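Local coordinates for protein putative adhesin (Bacteroides thetaiotaomicron, PDB 4QDG) that probably serves as an outer-membrane lipoprotein of the FimB/Mfa2 family, anchoring fimbriae to the cell surface, and binds magnesium ions, at residues A[120-124]-A[221-225]; A[147-152]-A[273-279]; A[225-229]-A[252-257]. One frame throughout, in Å; residues are numbered along the deposited sequence.

Contact 1. Residues A[120-124]-A[221-225]. With MG (magnesium ion), chain C.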
ATOM      1  N   ARG A 120     -11.718  -5.252 -10.251  1.00 36.64           N
ATOM      2  CA  ARG A 120     -10.383  -4.632 -10.176  1.00 34.59           C
ATOM      3  C   ARG A 120     -10.198  -3.739  -8.913  1.00 35.20           C
ATOM      4  O   ARG A 120      -9.101  -3.223  -8.714  1.00 33.57           O
ATOM      5  CB  ARG A 120     -10.103  -3.793 -11.442  1.00 33.33           C
ATOM      6  CG  ARG A 120     -10.162  -4.597 -12.749  1.00 33.95           C
ATOM      7  CD  ARG A 120      -9.466  -3.878 -13.877  1.00 31.24           C
ATOM      8  NE  ARG A 120      -8.039  -3.752 -13.595  1.00 40.75           N
ATOM      9  CZ  ARG A 120      -7.216  -2.911 -14.203  1.00 50.41           C
ATOM     10  NH1 ARG A 120      -7.665  -2.100 -15.154  1.00 40.72           N
ATOM     11  NH2 ARG A 120      -5.934  -2.868 -13.862  1.00 35.65           N
ATOM     12  N   LYS A 121     -11.237  -3.585  -8.063  1.00 30.86           N
ATOM     13  CA  LYS A 121     -11.162  -2.720  -6.876  1.00 30.96           C
ATOM     14  C   LYS A 121     -10.099  -3.175  -5.874  1.00 35.95           C
ATOM     15  O   LYS A 121      -9.430  -2.323  -5.278  1.00 36.18           O
ATOM     16  CB  LYS A 121     -12.518  -2.552  -6.181  1.00 32.74           C
ATOM     17  CG  LYS A 121     -13.496  -1.672  -6.954  1.00 32.43           C
ATOM     18  CD  LYS A 121     -14.716  -1.360  -6.113  1.00 32.12           C
ATOM     19  CE  LYS A 121     -15.826  -0.782  -6.921  1.00 41.85           C
ATOM     20  NZ  LYS A 121     -17.124  -0.915  -6.205  1.00 50.12           N
ATOM     21  N   ASN A 122      -9.919  -4.496  -5.709  1.00 31.72           N
ATOM     22  CA  ASN A 122      -8.899  -5.026  -4.805  1.00 30.61           C
ATOM     23  C   ASN A 122      -7.550  -4.880  -5.531  1.00 35.89           C
ATOM     24  O   ASN A 122      -7.265  -5.634  -6.467  1.00 37.61           O
ATOM     25  CB  ASN A 122      -9.215  -6.481  -4.406  1.00 27.61           C
ATOM     26  CG  ASN A 122      -8.303  -7.034  -3.356  1.00 38.48           C
ATOM     27  OD1 ASN A 122      -7.492  -6.326  -2.762  1.00 37.58           O
ATOM     28  ND2 ASN A 122      -8.455  -8.304  -3.059  1.00 33.71           N
ATOM     29  N   LEU A 123      -6.771  -3.855  -5.151  1.00 30.53           N
ATOM     30  CA  LEU A 123      -5.551  -3.463  -5.846  1.00 29.61           C
ATOM     31  C   LEU A 123      -4.427  -4.457  -5.676  1.00 36.34           C
ATOM     32  O   LEU A 123      -4.198  -4.989  -4.581  1.00 34.85           O
ATOM     33  CB  LEU A 123      -5.059  -2.048  -5.427  1.00 27.28           C
ATOM     34  CG  LEU A 123      -6.089  -0.896  -5.396  1.00 30.05           C
ATOM     35  CD1 LEU A 123      -5.456   0.384  -4.875  1.00 29.58           C
ATOM     36  CD2 LEU A 123      -6.745  -0.658  -6.765  1.00 31.36           C
ATOM     37  N   HIS A 124      -3.712  -4.684  -6.786  1.00 35.67           N
ATOM     38  CA  HIS A 124      -2.516  -5.530  -6.847  1.00 36.97           C
ATOM     39  C   HIS A 124      -1.390  -4.752  -6.146  1.00 35.81           C
ATOM     40  O   HIS A 124      -1.223  -3.560  -6.399  1.00 34.00           O
ATOM     41  CB  HIS A 124      -2.190  -5.844  -8.325  1.00 40.12           C
ATOM     42  CG  HIS A 124      -1.045  -6.797  -8.564  1.00 46.24           C
ATOM     43  ND1 HIS A 124      -1.110  -8.133  -8.172  1.00 49.41           N
ATOM     44  CD2 HIS A 124       0.110  -6.608  -9.253  1.00 48.85           C
ATOM     45  CE1 HIS A 124       0.031  -8.680  -8.571  1.00 48.93           C
ATOM     46  NE2 HIS A 124       0.791  -7.804  -9.229  1.00 49.08           N
ATOM     47  N   LEU A 221     -11.674  -2.246   2.005  1.00 25.42           N
ATOM     48  CA  LEU A 221     -11.314  -1.207   1.041  1.00 26.00           C
ATOM     49  C   LEU A 221      -9.811  -1.289   0.769  1.00 29.84           C
ATOM     50  O   LEU A 221      -9.023  -1.486   1.685  1.00 30.24           O
ATOM     51  CB  LEU A 221     -11.706   0.190   1.575  1.00 26.93           C
ATOM     52  CG  LEU A 221     -13.172   0.461   1.792  1.00 31.28           C
ATOM     53  CD1 LEU A 221     -13.472   0.526   3.277  1.00 32.01           C
ATOM     54  CD2 LEU A 221     -13.561   1.744   1.099  1.00 33.22           C
ATOM     55  N   SER A 222      -9.428  -1.180  -0.488  1.00 25.83           N
ATOM     56  CA  SER A 222      -8.059  -1.317  -0.966  1.00 24.51           C
ATOM     57  C   SER A 222      -7.606   0.048  -1.517  1.00 28.70           C
ATOM     58  O   SER A 222      -8.267   0.606  -2.378  1.00 25.78           O
ATOM     59  CB  SER A 222      -8.013  -2.422  -2.029  1.00 26.26           C
ATOM     60  OG  SER A 222      -6.735  -2.550  -2.614  1.00 32.05           O
ATOM     61  N   THR A 223      -6.541   0.624  -0.952  1.00 27.91           N
ATOM     62  CA  THR A 223      -6.134   1.984  -1.331  1.00 27.02           C
ATOM     63  C   THR A 223      -4.661   2.066  -1.694  1.00 30.30           C
ATOM     64  O   THR A 223      -3.886   1.133  -1.463  1.00 28.31           O
ATOM     65  CB  THR A 223      -6.407   2.984  -0.157  1.00 29.14           C
ATOM     66  OG1 THR A 223      -5.419   2.821   0.865  1.00 24.95           O
ATOM     67  CG2 THR A 223      -7.837   2.867   0.460  1.00 24.93           C
ATOM     68  N   SER A 224      -4.267   3.232  -2.192  1.00 26.24           N
ATOM     69  CA  SER A 224      -2.878   3.531  -2.497  1.00 25.02           C
ATOM     70  C   SER A 224      -2.195   4.002  -1.165  1.00 28.39           C
ATOM     71  O   SER A 224      -2.717   3.739  -0.074  1.00 25.94           O
ATOM     72  CB  SER A 224      -2.806   4.563  -3.624  1.00 27.96           C
ATOM     73  OG  SER A 224      -1.487   4.900  -3.995  1.00 32.51           O
ATOM     74  N   ARG A 225      -1.040   4.670  -1.253  1.00 25.16           N
ATOM     75  CA  ARG A 225      -0.225   5.040  -0.091  1.00 23.66           C
ATOM     76  C   ARG A 225      -0.910   6.004   0.906  1.00 27.63           C
ATOM     77  O   ARG A 225      -1.503   7.030   0.536  1.00 28.24           O
ATOM     78  CB  ARG A 225       1.124   5.613  -0.545  1.00 21.10           C
ATOM     79  CG  ARG A 225       2.181   5.590   0.525  1.00 26.38           C
ATOM     80  CD  ARG A 225       3.477   6.200   0.076  1.00 31.62           C
ATOM     81  NE  ARG A 225       4.475   6.199   1.154  1.00 27.57           N
ATOM     82  CZ  ARG A 225       5.658   6.798   1.072  1.00 38.54           C
ATOM     83  NH1 ARG A 225       5.993   7.479  -0.018  1.00 29.97           N
ATOM     84  NH2 ARG A 225       6.505   6.747   2.091  1.00 25.84           N
TER
HETATM   85 MG    MG C 401       2.338  -8.733 -10.463  1.00 35.38          MG
HETATM   86  O   HOH W   1      -9.991   0.179  -4.332  1.00 26.41           O
HETATM   87  O   HOH W   2      -4.836  -4.093  -1.752  1.00 54.91           O
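A single serine hydroxyl can be the main direct link between a strand and an irregular loop, and S222 is a clear case. Direct hydrogen bonding is limited to one link: L123 N donates to S222 OG at 2.9 Å, where the strand 213-223 presents its serine toward the loop 120-124. Water supplies the rest. One water bridges K121 O (2.7 Å) and S222 O (2.6 Å); a second gives a proton to L123 O (3.0 Å) and lies 2.6 Å from S222 OG. Apolar packing is modest, with L123 CD1 against the backbone at T223 C (3.7 Å). T223 points away to the neighbouring strand 140-159, and its OG1 donates to S224 O at 3.0 Å. H124, whose CB points away from the strand, binds magnesium through NE2 at 2.2 Å in a site shared with D36, C37 and C86. With one serine hydroxyl, backbone groups and water as partners, the contact seats the segment leading to this metal ligand on the sheet without strand pairing.

Contact 2. Residues A[147-152]-A[273-279]. With MG (magnesium ion), chain D.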
HETATM    1  N   MSE A 147       9.591  -1.050  -0.352  1.00 28.03           N
HETATM    2  CA  MSE A 147       8.441  -0.808   0.503  1.00 27.87           C
HETATM    3  C   MSE A 147       7.161  -1.072  -0.262  1.00 30.93           C
HETATM    4  O   MSE A 147       7.185  -1.067  -1.475  1.00 30.80           O
HETATM    5  CB  MSE A 147       8.443   0.594   1.113  1.00 29.03           C
HETATM    6  CG  MSE A 147       8.278   1.729   0.108  1.00 35.53           C
HETATM    7 SE   MSE A 147       7.717   3.337   1.045  0.75 43.46          SE
HETATM    8  CE  MSE A 147       5.937   3.016   0.923  1.00 40.43           C
ATOM      9  N   LYS A 148       6.061  -1.332   0.460  1.00 27.87           N
ATOM     10  CA  LYS A 148       4.743  -1.603  -0.107  1.00 26.33           C
ATOM     11  C   LYS A 148       3.923  -0.296  -0.076  1.00 27.77           C
ATOM     12  O   LYS A 148       3.853   0.358   0.963  1.00 26.53           O
ATOM     13  CB  LYS A 148       4.079  -2.732   0.706  1.00 27.07           C
ATOM     14  CG  LYS A 148       2.739  -3.201   0.170  1.00 28.20           C
ATOM     15  CD  LYS A 148       2.254  -4.402   0.932  1.00 32.38           C
ATOM     16  CE  LYS A 148       0.894  -4.868   0.478  1.00 38.09           C
ATOM     17  NZ  LYS A 148       0.357  -5.887   1.429  1.00 34.61           N
ATOM     18  N   ASN A 149       3.338   0.093  -1.209  1.00 24.89           N
ATOM     19  CA  ASN A 149       2.558   1.338  -1.334  1.00 25.95           C
ATOM     20  C   ASN A 149       1.058   1.137  -1.158  1.00 30.27           C
ATOM     21  O   ASN A 149       0.349   2.126  -0.983  1.00 28.88           O
ATOM     22  CB  ASN A 149       2.774   1.989  -2.721  1.00 25.34           C
ATOM     23  CG  ASN A 149       4.146   2.580  -2.925  1.00 38.00           C
ATOM     24  OD1 ASN A 149       4.811   2.998  -1.991  1.00 27.22           O
ATOM     25  ND2 ASN A 149       4.554   2.716  -4.169  1.00 29.30           N
ATOM     26  N   THR A 150       0.561  -0.116  -1.265  1.00 26.32           N
ATOM     27  CA  THR A 150      -0.876  -0.358  -1.180  1.00 26.50           C
ATOM     28  C   THR A 150      -1.265  -0.799   0.243  1.00 30.30           C
ATOM     29  O   THR A 150      -0.417  -1.284   1.017  1.00 30.45           O
ATOM     30  CB  THR A 150      -1.311  -1.373  -2.261  1.00 33.00           C
ATOM     31  OG1 THR A 150      -0.459  -2.518  -2.193  1.00 31.67           O
ATOM     32  CG2 THR A 150      -1.298  -0.781  -3.680  1.00 29.04           C
ATOM     33  N   ASN A 151      -2.554  -0.628   0.571  1.00 24.91           N
ATOM     34  CA  ASN A 151      -3.136  -0.925   1.867  1.00 24.57           C
ATOM     35  C   ASN A 151      -4.490  -1.569   1.740  1.00 29.92           C
ATOM     36  O   ASN A 151      -5.219  -1.325   0.784  1.00 30.75           O
ATOM     37  CB  ASN A 151      -3.292   0.382   2.675  1.00 20.28           C
ATOM     38  CG  ASN A 151      -1.990   1.002   3.068  1.00 21.98           C
ATOM     39  OD1 ASN A 151      -1.330   0.585   4.030  1.00 24.44           O
ATOM     40  ND2 ASN A 151      -1.558   1.951   2.281  1.00 18.50           N
ATOM     41  N   ASN A 152      -4.832  -2.367   2.725  1.00 26.73           N
ATOM     42  CA  ASN A 152      -6.146  -2.986   2.843  1.00 26.46           C
ATOM     43  C   ASN A 152      -6.699  -2.566   4.185  1.00 28.42           C
ATOM     44  O   ASN A 152      -6.011  -2.699   5.191  1.00 24.79           O
ATOM     45  CB  ASN A 152      -6.119  -4.529   2.690  1.00 25.34           C
ATOM     46  CG  ASN A 152      -7.523  -5.097   2.576  1.00 42.99           C
ATOM     47  OD1 ASN A 152      -8.168  -4.961   1.547  1.00 33.66           O
ATOM     48  ND2 ASN A 152      -8.080  -5.611   3.675  1.00 30.47           N
ATOM     49  N   LEU A 273       2.839   3.946   8.859  1.00 21.06           N
ATOM     50  CA  LEU A 273       1.860   3.929   7.759  1.00 21.57           C
ATOM     51  C   LEU A 273       2.355   3.129   6.555  1.00 25.49           C
ATOM     52  O   LEU A 273       1.522   2.593   5.813  1.00 23.37           O
ATOM     53  CB  LEU A 273       1.473   5.330   7.318  1.00 22.21           C
ATOM     54  CG  LEU A 273       0.788   6.211   8.365  1.00 26.84           C
ATOM     55  CD1 LEU A 273       0.791   7.665   7.906  1.00 26.21           C
ATOM     56  CD2 LEU A 273      -0.650   5.707   8.666  1.00 25.86           C
ATOM     57  N   ASP A 274       3.710   3.036   6.366  1.00 22.94           N
ATOM     58  CA  ASP A 274       4.274   2.242   5.271  1.00 23.56           C
ATOM     59  C   ASP A 274       4.485   0.794   5.670  1.00 28.28           C
ATOM     60  O   ASP A 274       4.155  -0.072   4.874  1.00 29.41           O
ATOM     61  CB  ASP A 274       5.592   2.816   4.740  1.00 26.05           C
ATOM     62  CG  ASP A 274       5.530   4.223   4.212  1.00 32.98           C
ATOM     63  OD1 ASP A 274       4.539   4.556   3.547  1.00 34.60           O
ATOM     64  OD2 ASP A 274       6.522   4.980   4.414  1.00 37.20           O
ATOM     65  N   ARG A 275       5.003   0.513   6.880  1.00 26.25           N
ATOM     66  CA  ARG A 275       5.262  -0.880   7.314  1.00 27.57           C
ATOM     67  C   ARG A 275       3.976  -1.714   7.452  1.00 29.28           C
ATOM     68  O   ARG A 275       3.993  -2.896   7.169  1.00 27.98           O
ATOM     69  CB  ARG A 275       6.022  -0.938   8.644  1.00 26.52           C
ATOM     70  CG  ARG A 275       7.490  -0.632   8.529  1.00 30.70           C
ATOM     71  CD  ARG A 275       8.177  -0.972   9.839  1.00 26.95           C
ATOM     72  NE  ARG A 275       9.595  -0.638   9.792  1.00 31.01           N
ATOM     73  CZ  ARG A 275      10.557  -1.452   9.355  1.00 39.78           C
ATOM     74  NH1 ARG A 275      10.265  -2.691   8.959  1.00 24.66           N
ATOM     75  NH2 ARG A 275      11.819  -1.045   9.335  1.00 31.80           N
ATOM     76  N   GLU A 276       2.903  -1.105   7.924  1.00 25.15           N
ATOM     77  CA  GLU A 276       1.649  -1.807   8.075  1.00 25.31           C
ATOM     78  C   GLU A 276       0.807  -1.631   6.820  1.00 27.81           C
ATOM     79  O   GLU A 276       0.592  -0.507   6.378  1.00 29.16           O
ATOM     80  CB  GLU A 276       0.875  -1.348   9.328  1.00 27.02           C
ATOM     81  CG  GLU A 276      -0.386  -2.176   9.573  1.00 31.38           C
ATOM     82  CD  GLU A 276      -0.123  -3.657   9.747  1.00 46.93           C
ATOM     83  OE1 GLU A 276       0.148  -4.078  10.896  1.00 37.65           O
ATOM     84  OE2 GLU A 276      -0.164  -4.393   8.732  1.00 42.71           O
ATOM     85  N   SER A 277       0.355  -2.737   6.231  1.00 23.48           N
ATOM     86  CA  SER A 277      -0.461  -2.691   5.010  1.00 24.37           C
ATOM     87  C   SER A 277      -1.841  -3.380   5.191  1.00 26.99           C
ATOM     88  O   SER A 277      -2.688  -3.310   4.301  1.00 27.45           O
ATOM     89  CB  SER A 277       0.301  -3.337   3.855  1.00 28.69           C
ATOM     90  OG  SER A 277       0.525  -4.715   4.121  1.00 39.55           O
ATOM     91  N   GLU A 278      -2.036  -4.061   6.320  1.00 24.68           N
ATOM     92  CA  GLU A 278      -3.256  -4.783   6.647  1.00 26.74           C
ATOM     93  C   GLU A 278      -3.837  -4.137   7.864  1.00 30.60           C
ATOM     94  O   GLU A 278      -3.226  -4.180   8.920  1.00 32.76           O
ATOM     95  CB  GLU A 278      -2.992  -6.298   6.841  1.00 29.11           C
ATOM     96  CG  GLU A 278      -2.591  -7.045   5.568  1.00 45.81           C
ATOM     97  CD  GLU A 278      -3.610  -7.173   4.441  1.00 89.02           C
ATOM     98  OE1 GLU A 278      -4.829  -7.103   4.721  1.00 91.29           O
ATOM     99  OE2 GLU A 278      -3.185  -7.383   3.279  1.00 91.80           O
ATOM    100  N   TRP A 279      -4.961  -3.421   7.686  1.00 26.14           N
ATOM    101  CA  TRP A 279      -5.612  -2.651   8.740  1.00 24.16           C
ATOM    102  C   TRP A 279      -7.008  -3.135   9.007  1.00 30.32           C
ATOM    103  O   TRP A 279      -7.713  -3.545   8.078  1.00 30.88           O
ATOM    104  CB  TRP A 279      -5.687  -1.177   8.315  1.00 21.69           C
ATOM    105  CG  TRP A 279      -4.383  -0.562   7.885  1.00 21.81           C
ATOM    106  CD1 TRP A 279      -3.900  -0.467   6.613  1.00 24.21           C
ATOM    107  CD2 TRP A 279      -3.452   0.138   8.721  1.00 21.37           C
ATOM    108  NE1 TRP A 279      -2.701   0.201   6.609  1.00 23.26           N
ATOM    109  CE2 TRP A 279      -2.404   0.595   7.888  1.00 25.02           C
ATOM    110  CE3 TRP A 279      -3.375   0.379  10.109  1.00 22.82           C
ATOM    111  CZ2 TRP A 279      -1.309   1.318   8.387  1.00 23.54           C
ATOM    112  CZ3 TRP A 279      -2.289   1.090  10.603  1.00 23.90           C
ATOM    113  CH2 TRP A 279      -1.270   1.545   9.744  1.00 24.19           C
TER
HETATM  114 MG    MG D 402       0.907   0.814   4.622  1.00 29.32          MG
HETATM  115  O   HOH W   3      -2.513  -5.147   1.878  1.00 23.58           O
HETATM  116  O   HOH W   4       3.044   2.707   1.998  1.00 23.69           O
HETATM  117  O   HOH W   5       6.188  -1.002   3.302  1.00 25.99           O
HETATM  118  O   HOH W   6       1.662  -0.125   2.833  1.00 19.08           O
HETATM  119  O   HOH W   7       0.868   3.249   3.077  1.00 21.46           O
HETATM  120  O   HOH W   8      -7.076  -5.751   6.267  1.00 32.28           O
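Where a strand pairs in parallel with the chain leaving a helix, the backbone groups before the pairing need other partners; here a magnesium ion and water provide them. The pairing is short: N152 N donates to S277 O, and W279 N to N152 O, both at 2.8 Å. Upstream, L273 O in the last turn of the helix and E276 O just beyond it bind the metal at 2.2 Å each, joined by N151 OD1 at 2.3 Å and a water at 2.2 Å that also lies within hydrogen-bonding reach of K148 O (2.9 Å) and T150 O (3.0 Å). N151 OD1 also accepts from W279 NE1 (2.9 Å), while N152 ND2 bonds to E220 and N152 OD1 accepts from W198. K148 NZ donates to S277 OG (2.9 Å) and to a water shared with S277 O and E278 OE2. D274 OD1 pairs with R225. Magnesium thus draws together oxygens that could not hydrogen-bond one another, joining the end of helix 269-275 to strand 140-159.

Contact 3. Residues A[225-229]-A[252-257]; sequences RLMVR and LINYLL
An extended loop can pack against a helix with no hydrogen bond between the two segments, as residues 225-229 do on the first turns of helix 252-263. The loop runs with beta-like backbone angles (L226 -93/114, M227 -132/143, V228 -82/119); its L226 O and V228 N bond instead to Q270 of helix 269-275. Residues 252-257 are helical, with L256 N to L252 O at 3.1 Å and L257 N to I253 O at 2.9 Å. The backbones come nearest at V228 and I253, whose CA atoms lie 7.1 Å apart.

I253 is the central bump. In its m,t rotamer it sends CD1 to the loop backbone, 3.2 Å from M227 O and 4.0 Å from L226 C, between the side chains of L226 and V228. L226, also m,t, points toward the helix and enters the hollow formed by L252, I253 and L256: its CD2 is 4.2 Å from L252 CD2, its CB 4.2 Å from I253 CD1 and its CD1 3.9 Å from L256 CD1. V228, t, turns sideways so that CG2 touches both I253 CG2 and L257 CD1 at 3.7 Å. M227 points away. W279 borders both L226 and L256. This is aliphatic loop-on-helix packing at the margin of the core in a transthyretin-clan fold, beside the magnesium site of N151 and L273, with the nearest side-chain atom of L226 about 5 Å from the ion.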
ATOM      1  N   ARG A 225      -1.040   4.670  -1.253  1.00 25.16           N
ATOM      2  CA  ARG A 225      -0.225   5.040  -0.091  1.00 23.66           C
ATOM      3  C   ARG A 225      -0.910   6.004   0.906  1.00 27.63           C
ATOM      4  O   ARG A 225      -1.503   7.030   0.536  1.00 28.24           O
ATOM      5  CB  ARG A 225       1.124   5.613  -0.545  1.00 21.10           C
ATOM      6  CG  ARG A 225       2.181   5.590   0.525  1.00 26.38           C
ATOM      7  CD  ARG A 225       3.477   6.200   0.076  1.00 31.62           C
ATOM      8  NE  ARG A 225       4.475   6.199   1.154  1.00 27.57           N
ATOM      9  CZ  ARG A 225       5.658   6.798   1.072  1.00 38.54           C
ATOM     10  NH1 ARG A 225       5.993   7.479  -0.018  1.00 29.97           N
ATOM     11  NH2 ARG A 225       6.505   6.747   2.091  1.00 25.84           N
ATOM     12  N   LEU A 226      -0.797   5.642   2.186  1.00 23.33           N
ATOM     13  CA  LEU A 226      -1.263   6.433   3.324  1.00 22.06           C
ATOM     14  C   LEU A 226      -0.094   7.294   3.814  1.00 28.64           C
ATOM     15  O   LEU A 226       0.947   6.757   4.208  1.00 29.54           O
ATOM     16  CB  LEU A 226      -1.771   5.525   4.437  1.00 21.23           C
ATOM     17  CG  LEU A 226      -3.022   4.694   4.120  1.00 25.95           C
ATOM     18  CD1 LEU A 226      -3.312   3.696   5.277  1.00 24.89           C
ATOM     19  CD2 LEU A 226      -4.224   5.626   3.804  1.00 27.00           C
HETATM   20  N   MSE A 227      -0.212   8.625   3.682  1.00 25.17           N
HETATM   21  CA  MSE A 227       0.830   9.564   4.078  1.00 23.97           C
HETATM   22  C   MSE A 227       0.312  10.711   4.915  1.00 31.21           C
HETATM   23  O   MSE A 227      -0.742  11.259   4.620  1.00 31.49           O
HETATM   24  CB  MSE A 227       1.524  10.190   2.843  1.00 25.49           C
HETATM   25  CG  MSE A 227       2.281   9.197   1.993  1.00 31.32           C
HETATM   26 SE   MSE A 227       3.566  10.047   0.804  0.75 38.05          SE
HETATM   27  CE  MSE A 227       5.091  10.418   2.118  1.00 33.72           C
ATOM     28  N   VAL A 228       1.109  11.146   5.895  1.00 30.15           N
ATOM     29  CA  VAL A 228       0.851  12.386   6.634  1.00 30.77           C
ATOM     30  C   VAL A 228       1.397  13.519   5.740  1.00 33.91           C
ATOM     31  O   VAL A 228       2.584  13.513   5.410  1.00 33.42           O
ATOM     32  CB  VAL A 228       1.523  12.403   8.038  1.00 34.84           C
ATOM     33  CG1 VAL A 228       1.386  13.780   8.684  1.00 35.30           C
ATOM     34  CG2 VAL A 228       0.955  11.327   8.949  1.00 33.98           C
ATOM     35  N   ARG A 229       0.558  14.443   5.319  1.00 30.81           N
ATOM     36  CA  ARG A 229       0.991  15.612   4.533  1.00 31.37           C
ATOM     37  C   ARG A 229       0.059  16.763   4.831  1.00 35.43           C
ATOM     38  O   ARG A 229      -1.058  16.525   5.280  1.00 35.97           O
ATOM     39  CB  ARG A 229       1.090  15.335   3.024  1.00 28.71           C
ATOM     40  CG  ARG A 229      -0.232  14.951   2.392  1.00 32.56           C
ATOM     41  CD  ARG A 229       0.010  13.838   1.417  1.00 31.43           C
ATOM     42  NE  ARG A 229      -1.173  13.529   0.607  1.00 25.29           N
ATOM     43  CZ  ARG A 229      -2.048  12.571   0.886  1.00 29.32           C
ATOM     44  NH1 ARG A 229      -1.941  11.870   2.004  1.00 21.50           N
ATOM     45  NH2 ARG A 229      -3.039  12.308   0.053  1.00 17.13           N
ATOM     46  N   LEU A 252      -8.966   9.496   8.751  1.00 26.58           N
ATOM     47  CA  LEU A 252      -8.449   8.137   8.759  1.00 26.97           C
ATOM     48  C   LEU A 252      -6.999   8.006   9.297  1.00 30.76           C
ATOM     49  O   LEU A 252      -6.752   7.115  10.105  1.00 30.81           O
ATOM     50  CB  LEU A 252      -8.534   7.543   7.330  1.00 26.62           C
ATOM     51  CG  LEU A 252      -7.919   6.148   7.076  1.00 31.06           C
ATOM     52  CD1 LEU A 252      -8.591   5.045   7.926  1.00 30.36           C
ATOM     53  CD2 LEU A 252      -8.048   5.784   5.636  1.00 32.94           C
ATOM     54  N   ILE A 253      -6.071   8.870   8.858  1.00 27.05           N
ATOM     55  CA  ILE A 253      -4.657   8.788   9.220  1.00 26.65           C
ATOM     56  C   ILE A 253      -4.446   9.091  10.723  1.00 32.78           C
ATOM     57  O   ILE A 253      -3.741   8.330  11.411  1.00 33.85           O
ATOM     58  CB  ILE A 253      -3.784   9.651   8.284  1.00 28.92           C
ATOM     59  CG1 ILE A 253      -3.818   9.019   6.880  1.00 28.56           C
ATOM     60  CG2 ILE A 253      -2.358   9.759   8.814  1.00 28.35           C
ATOM     61  CD1 ILE A 253      -2.757   9.273   6.024  1.00 32.13           C
ATOM     62  N   ASN A 254      -5.128  10.110  11.233  1.00 28.69           N
ATOM     63  CA  ASN A 254      -5.113  10.488  12.646  1.00 30.06           C
ATOM     64  C   ASN A 254      -5.579   9.356  13.552  1.00 31.03           C
ATOM     65  O   ASN A 254      -4.988   9.144  14.606  1.00 29.50           O
ATOM     66  CB  ASN A 254      -6.013  11.705  12.884  1.00 30.97           C
ATOM     67  CG  ASN A 254      -5.500  12.983  12.274  1.00 55.83           C
ATOM     68  OD1 ASN A 254      -4.603  13.006  11.423  1.00 56.58           O
ATOM     69  ND2 ASN A 254      -6.117  14.077  12.650  1.00 49.63           N
ATOM     70  N   TYR A 255      -6.622   8.630  13.127  1.00 27.79           N
ATOM     71  CA  TYR A 255      -7.202   7.517  13.877  1.00 27.05           C
ATOM     72  C   TYR A 255      -6.227   6.356  13.882  1.00 29.28           C
ATOM     73  O   TYR A 255      -5.976   5.840  14.948  1.00 28.64           O
ATOM     74  CB  TYR A 255      -8.591   7.133  13.311  1.00 27.86           C
ATOM     75  CG  TYR A 255      -9.709   7.915  13.962  1.00 29.29           C
ATOM     76  CD1 TYR A 255      -9.828   9.293  13.770  1.00 30.75           C
ATOM     77  CD2 TYR A 255     -10.578   7.307  14.864  1.00 30.80           C
ATOM     78  CE1 TYR A 255     -10.809  10.036  14.427  1.00 27.81           C
ATOM     79  CE2 TYR A 255     -11.535   8.047  15.558  1.00 32.72           C
ATOM     80  CZ  TYR A 255     -11.665   9.409  15.316  1.00 37.57           C
ATOM     81  OH  TYR A 255     -12.649  10.130  15.954  1.00 36.95           O
ATOM     82  N   LEU A 256      -5.548   6.070  12.761  1.00 26.07           N
ATOM     83  CA  LEU A 256      -4.574   4.956  12.727  1.00 26.44           C
ATOM     84  C   LEU A 256      -3.351   5.263  13.576  1.00 30.56           C
ATOM     85  O   LEU A 256      -2.783   4.360  14.177  1.00 29.75           O
ATOM     86  CB  LEU A 256      -4.122   4.586  11.294  1.00 25.25           C
ATOM     87  CG  LEU A 256      -5.200   4.216  10.284  1.00 28.89           C
ATOM     88  CD1 LEU A 256      -4.585   4.037   8.917  1.00 28.25           C
ATOM     89  CD2 LEU A 256      -5.961   2.977  10.705  1.00 30.05           C
ATOM     90  N   LEU A 257      -2.950   6.540  13.607  1.00 27.28           N
ATOM     91  CA  LEU A 257      -1.800   6.986  14.372  1.00 26.31           C
ATOM     92  C   LEU A 257      -2.124   6.942  15.878  1.00 29.57           C
ATOM     93  O   LEU A 257      -1.184   6.964  16.658  1.00 29.82           O
ATOM     94  CB  LEU A 257      -1.327   8.392  13.914  1.00 25.53           C
ATOM     95  CG  LEU A 257      -0.688   8.498  12.502  1.00 27.41           C
ATOM     96  CD1 LEU A 257      -0.391   9.959  12.138  1.00 25.85           C
ATOM     97  CD2 LEU A 257       0.575   7.634  12.364  1.00 26.99           C
TER

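In the fold
The three contacts show how chemistry changes with place in one fold. Contact 2 is buried near the centre of the chain; contacts 1 and 3 are partly buried. Contacts 1 and 2 use neighbouring strands of the same large sheet, 213-223 and 140-159, with T223 N probably hydrogen-bonded to N151 O. Segments 221-225 and 225-229 overlap at R225, whose salt bridge to D274 (NE to OD1, 2.9 Å) ties this junction to contact 2. Contacts 2 and 3 use the successive helices 269-275 and 252-263. Contact 2 combines backbone pairing, direct side-chain hydrogen bonds, metal and water; contact 1 carries a ligand of the other magnesium but joins its segments by serine and water; contact 3 relies on aliphatic packing.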